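HAD family phosphatase (Pseudomonas syringae pv. tomato, PDB 2ODA) is of undetermined function but has the Rossmann-like core of the haloacid dehalogenase (HAD) superfamily, most of whose members are phosphatases or other phosphoryl-transfer enzymes. Local coordinates at residues P88-D91 and A92-A96; L110-D114 and P115-Q119. All blocks are in the same frame, centred on the assembly; numbering follows the deposited sequence.

Contact 1: P88-D91 and A92-A96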
loop_
_atom_site.group_PDB
_atom_site.type_symbol
_atom_site.label_atom_id
_atom_site.label_comp_id
_atom_site.label_asym_id
_atom_site.label_seq_id
_atom_site.Cartn_x
_atom_site.Cartn_y
_atom_site.Cartn_z
ATOM N N PRO B 88 4.761 9.693 10.024
ATOM C CA PRO B 88 5.151 8.987 8.812
ATOM C C PRO B 88 4.426 7.655 8.548
ATOM O O PRO B 88 4.875 6.916 7.671
ATOM C CB PRO B 88 6.639 8.713 9.046
ATOM C CG PRO B 88 6.758 8.494 10.523
ATOM C CD PRO B 88 5.643 9.341 11.158
ATOM N N GLN B 89 3.328 7.365 9.261
ATOM C CA GLN B 89 2.504 6.180 8.958
ATOM C C GLN B 89 2.028 6.216 7.485
ATOM O O GLN B 89 1.776 7.308 6.933
ATOM C CB GLN B 89 1.283 6.063 9.898
ATOM C CG GLN B 89 1.594 5.741 11.363
ATOM C CD GLN B 89 2.331 4.431 11.525
ATOM O OE1 GLN B 89 3.556 4.410 11.616
ATOM N NE2 GLN B 89 1.587 3.326 11.563
ATOM N N PRO B 90 1.967 5.037 6.826
ATOM C CA PRO B 90 1.607 4.973 5.390
ATOM C C PRO B 90 0.160 5.404 5.075
ATOM O O PRO B 90 -0.172 5.684 3.901
ATOM C CB PRO B 90 1.771 3.473 5.049
ATOM C CG PRO B 90 1.619 2.764 6.411
ATOM C CD PRO B 90 2.302 3.708 7.371
ATOM N N ASP B 91 -0.681 5.435 6.113
ATOM C CA ASP B 91 -2.130 5.697 6.002
ATOM C C ASP B 91 -2.519 6.871 5.088
ATOM O O ASP B 91 -3.400 6.733 4.253
ATOM C CB ASP B 91 -2.737 5.953 7.378
ATOM C CG ASP B 91 -2.549 4.796 8.328
ATOM O OD1 ASP B 91 -1.445 4.211 8.364
ATOM O OD2 ASP B 91 -3.522 4.483 9.037
ATOM N N ALA B 92 -1.882 8.028 5.269
ATOM C CA ALA B 92 -2.210 9.188 4.455
ATOM C C ALA B 92 -2.109 8.873 2.947
ATOM O O ALA B 92 -2.940 9.313 2.155
ATOM C CB ALA B 92 -1.320 10.342 4.812
ATOM N N CYS B 93 -1.088 8.115 2.556
ATOM C CA CYS B 93 -0.881 7.789 1.137
ATOM C C CYS B 93 -1.836 6.702 0.636
ATOM O O CYS B 93 -2.427 6.824 -0.451
ATOM C CB CYS B 93 0.565 7.380 0.905
ATOM S SG CYS B 93 1.709 8.786 1.139
ATOM N N TRP B 94 -2.008 5.651 1.434
ATOM C CA TRP B 94 -2.975 4.625 1.062
ATOM C C TRP B 94 -4.377 5.178 0.962
ATOM O O TRP B 94 -5.116 4.863 0.018
ATOM C CB TRP B 94 -2.938 3.473 2.052
ATOM C CG TRP B 94 -1.692 2.650 1.945
ATOM C CD1 TRP B 94 -0.865 2.513 0.854
ATOM C CD2 TRP B 94 -1.165 1.797 2.961
ATOM N NE1 TRP B 94 0.168 1.632 1.156
ATOM C CE2 TRP B 94 0.001 1.185 2.442
ATOM C CE3 TRP B 94 -1.549 1.509 4.273
ATOM C CZ2 TRP B 94 0.772 0.271 3.193
ATOM C CZ3 TRP B 94 -0.781 0.596 5.020
ATOM C CH2 TRP B 94 0.375 0.013 4.484
HETATM N N MSE B 95 -4.750 6.031 1.916
HETATM C CA MSE B 95 -6.077 6.618 1.865
HETATM C C MSE B 95 -6.311 7.508 0.655
HETATM O O MSE B 95 -7.394 7.504 0.093
HETATM C CB MSE B 95 -6.425 7.307 3.172
HETATM C CG MSE B 95 -6.923 6.299 4.153
HETATM SE SE MSE B 95 -7.080 7.091 5.905
HETATM C CE MSE B 95 -8.439 8.385 5.497
ATOM N N ALA B 96 -5.278 8.231 0.233
ATOM C CA ALA B 96 -5.328 9.034 -0.970
ATOM C C ALA B 96 -5.499 8.157 -2.198
ATOM O O ALA B 96 -6.302 8.473 -3.087
ATOM C CB ALA B 96 -4.056 9.846 -1.099
HETATM O O HOH W 1 -0.346 8.985 7.539
#

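Contact 2: L110-D114 and P115-Q119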
loop_
_atom_site.group_PDB
_atom_site.type_symbol
_atom_site.label_atom_id
_atom_site.label_comp_id
_atom_site.label_asym_id
_atom_site.label_seq_id
_atom_site.Cartn_x
_atom_site.Cartn_y
_atom_site.Cartn_z
ATOM N N LEU B 110 4.538 9.726 -5.172
ATOM C CA LEU B 110 4.264 10.831 -4.259
ATOM C C LEU B 110 5.313 11.890 -4.526
ATOM O O LEU B 110 6.505 11.591 -4.567
ATOM C CB LEU B 110 4.363 10.389 -2.779
ATOM C CG LEU B 110 4.440 11.551 -1.761
ATOM C CD1 LEU B 110 3.112 12.311 -1.668
ATOM C CD2 LEU B 110 4.830 11.025 -0.366
ATOM N N ILE B 111 4.863 13.119 -4.691
ATOM C CA ILE B 111 5.759 14.253 -4.857
ATOM C C ILE B 111 5.576 15.162 -3.635
ATOM O O ILE B 111 4.452 15.546 -3.334
ATOM C CB ILE B 111 5.392 15.032 -6.135
ATOM C CG1 ILE B 111 5.509 14.107 -7.367
ATOM C CG2 ILE B 111 6.295 16.266 -6.306
ATOM C CD1 ILE B 111 4.171 13.627 -7.923
ATOM N N SER B 112 6.686 15.528 -2.976
ATOM C CA SER B 112 6.669 16.379 -1.763
ATOM C C SER B 112 8.080 16.947 -1.518
ATOM O O SER B 112 9.066 16.378 -1.979
ATOM C CB SER B 112 6.231 15.551 -0.541
ATOM O OG SER B 112 6.155 16.336 0.648
ATOM N N GLY B 113 8.170 18.059 -0.791
ATOM C CA GLY B 113 9.444 18.451 -0.176
ATOM C C GLY B 113 9.537 18.239 1.329
ATOM O O GLY B 113 10.530 18.635 1.954
ATOM N N ASP B 114 8.534 17.582 1.916
ATOM C CA ASP B 114 8.456 17.433 3.371
ATOM C C ASP B 114 8.942 16.045 3.777
ATOM O O ASP B 114 8.368 15.041 3.353
ATOM C CB ASP B 114 7.010 17.634 3.870
ATOM C CG ASP B 114 6.899 17.585 5.397
ATOM O OD1 ASP B 114 7.498 16.708 6.013
ATOM O OD2 ASP B 114 6.183 18.395 5.983
ATOM N N PRO B 115 10.011 15.980 4.596
ATOM C CA PRO B 115 10.611 14.675 4.910
ATOM C C PRO B 115 9.651 13.706 5.565
ATOM O O PRO B 115 9.786 12.491 5.369
ATOM C CB PRO B 115 11.736 15.028 5.889
ATOM C CG PRO B 115 12.050 16.423 5.609
ATOM C CD PRO B 115 10.748 17.080 5.250
ATOM N N ARG B 116 8.703 14.234 6.328
ATOM C CA ARG B 116 7.719 13.404 7.040
ATOM C C ARG B 116 6.673 12.799 6.116
ATOM O O ARG B 116 6.322 11.613 6.235
ATOM C CB ARG B 116 7.050 14.191 8.162
ATOM C CG ARG B 116 7.993 14.442 9.363
ATOM C CD ARG B 116 7.328 15.330 10.425
ATOM N NE ARG B 116 6.069 14.735 10.908
ATOM C CZ ARG B 116 4.881 15.273 10.667
ATOM N NH1 ARG B 116 4.822 16.397 9.979
ATOM N NH2 ARG B 116 3.759 14.701 11.101
ATOM N N LEU B 117 6.177 13.606 5.186
ATOM C CA LEU B 117 5.278 13.083 4.176
ATOM C C LEU B 117 5.992 12.155 3.196
ATOM O O LEU B 117 5.453 11.102 2.837
ATOM C CB LEU B 117 4.535 14.224 3.478
ATOM C CG LEU B 117 3.683 13.829 2.259
ATOM C CD1 LEU B 117 2.563 12.800 2.611
ATOM C CD2 LEU B 117 3.092 15.105 1.634
ATOM N N LEU B 118 7.186 12.530 2.739
ATOM C CA LEU B 118 7.994 11.614 1.933
ATOM C C LEU B 118 8.222 10.276 2.622
ATOM O O LEU B 118 8.142 9.222 1.986
ATOM C CB LEU B 118 9.332 12.247 1.536
ATOM C CG LEU B 118 9.135 13.416 0.557
ATOM C CD1 LEU B 118 10.387 14.290 0.558
ATOM C CD2 LEU B 118 8.789 12.879 -0.847
ATOM N N GLN B 119 8.524 10.310 3.912
ATOM C CA GLN B 119 8.651 9.078 4.703
ATOM C C GLN B 119 7.361 8.245 4.697
ATOM O O GLN B 119 7.409 7.012 4.616
ATOM C CB GLN B 119 9.083 9.403 6.138
ATOM C CG GLN B 119 9.488 8.136 6.965
ATOM C CD GLN B 119 10.709 7.440 6.389
ATOM O OE1 GLN B 119 11.802 7.983 6.410
ATOM N NE2 GLN B 119 10.526 6.244 5.859
#

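Contact 1: P88-D91 and A92-A96
Pro90, the residue just before helix 91-99, lies over one face of the indole of Trp94, four residues on. The two side chains run side by side and point the same way. CB of Pro90 stands 3.6 Å from the centroid of the six-membered ring of Trp94 and only 4° off its normal, a CH-pi contact, while Pro90 CG reaches the outer rim, 3.5 Å from Trp94 CZ3. With CG of Trp94 anti to its carbonyl carbon (chi1 -71°), the indole folds back toward the start of the helix and over the proline. The backbone sets the spacing: Trp94 N donates to Pro90 O at 3.1 Å, and Cys93 N adds a weak, bent bond to the same oxygen. One residue on, the backbone N of Met95, present as selenomethionine, donates to Asp91 O at 2.8 Å, and CB and CG of Met95 rest against that carbonyl. Trp94 NE1 bonds to Ala124 O, which helps hold the ring's rotation. Ser120 binds the carbonyl of Gln89, which also accepts from a water. Pro90 thus accepts backbone bonds through its oxygen while its ring covers a face of an indole that stacks on Trp94 of the second subunit, and the water links the amide of Ala92, in the first turn, to the carbonyl of Gln89 in the loop.

Contact 2: L110-D114 and P115-Q119
Asp114 turns its carboxylate onto the start of helix 115-123 as an N-cap. Asp114 OD1 takes a bond from Arg116 N at 2.8 Å, met nearly along the C-O axis, and a weak one from Leu117 N at 3.5 Å. CG of Asp114 stands anti to the backbone N (chi1 -176°), which folds the carboxylate over these two amides. The main-chain oxygen of Asp114 begins the helical ladder, accepting from Leu118 N at 2.8 Å. Behind the cap, Ser112 OG accepts from Asp114 N at 3.0 Å in an ST turn, steadying the bend through Gly113. That hydroxyl also lies against a branch of Leu117, with Ser112 OG 3.4 Å from Leu117 CD2, while Ser112 CB meets Leu118 CD2 at 3.7 Å. Further back along the strand, Leu110 CD2 lies 3.3 Å from Leu117 O and also packs on Leu117 CG. The short segments run nearly antiparallel (172°); the alternate strand residues Leu110 and Ser112 both face Leu117 and Leu118. Farther out, Leu118 packs on Leu164 and Leu167 of helix 150-167, and Arg116 NH1 forms a salt bridge with Glu60. The Gly-Asp pair after this strand probably matches HAD motif IV, where relatives carry acidic residues that help hold magnesium. In this chain one carboxylate oxygen caps the first turn with one firm bond and one weak one, and apolar packing beneath fastens that turn to the sheet.

Going from the N terminus, contact 1 comes first: residues 88-96 turn the loop after strand 78-79 into helix 91-99. The chain then enters strand 109-112, and contact 2 (110-119) makes the tight turn into helix 115-123, opening the beta-alpha-beta unit that ends in strand 127-131. The two contacts stand in series, neither nested nor crossed, with centres about 11 Å apart. They nevertheless touch: Pro88 CB packs on Gln119 CG at 3.6 Å, and Cys93 SG lies 4.1 Å from Leu110 CD2. Contact 1 joins the fold to the second subunit, whereas contact 2 ties helix 115-123 to strand 109-112, which lies between strands 9-12 and 127-131 in the parallel sheet.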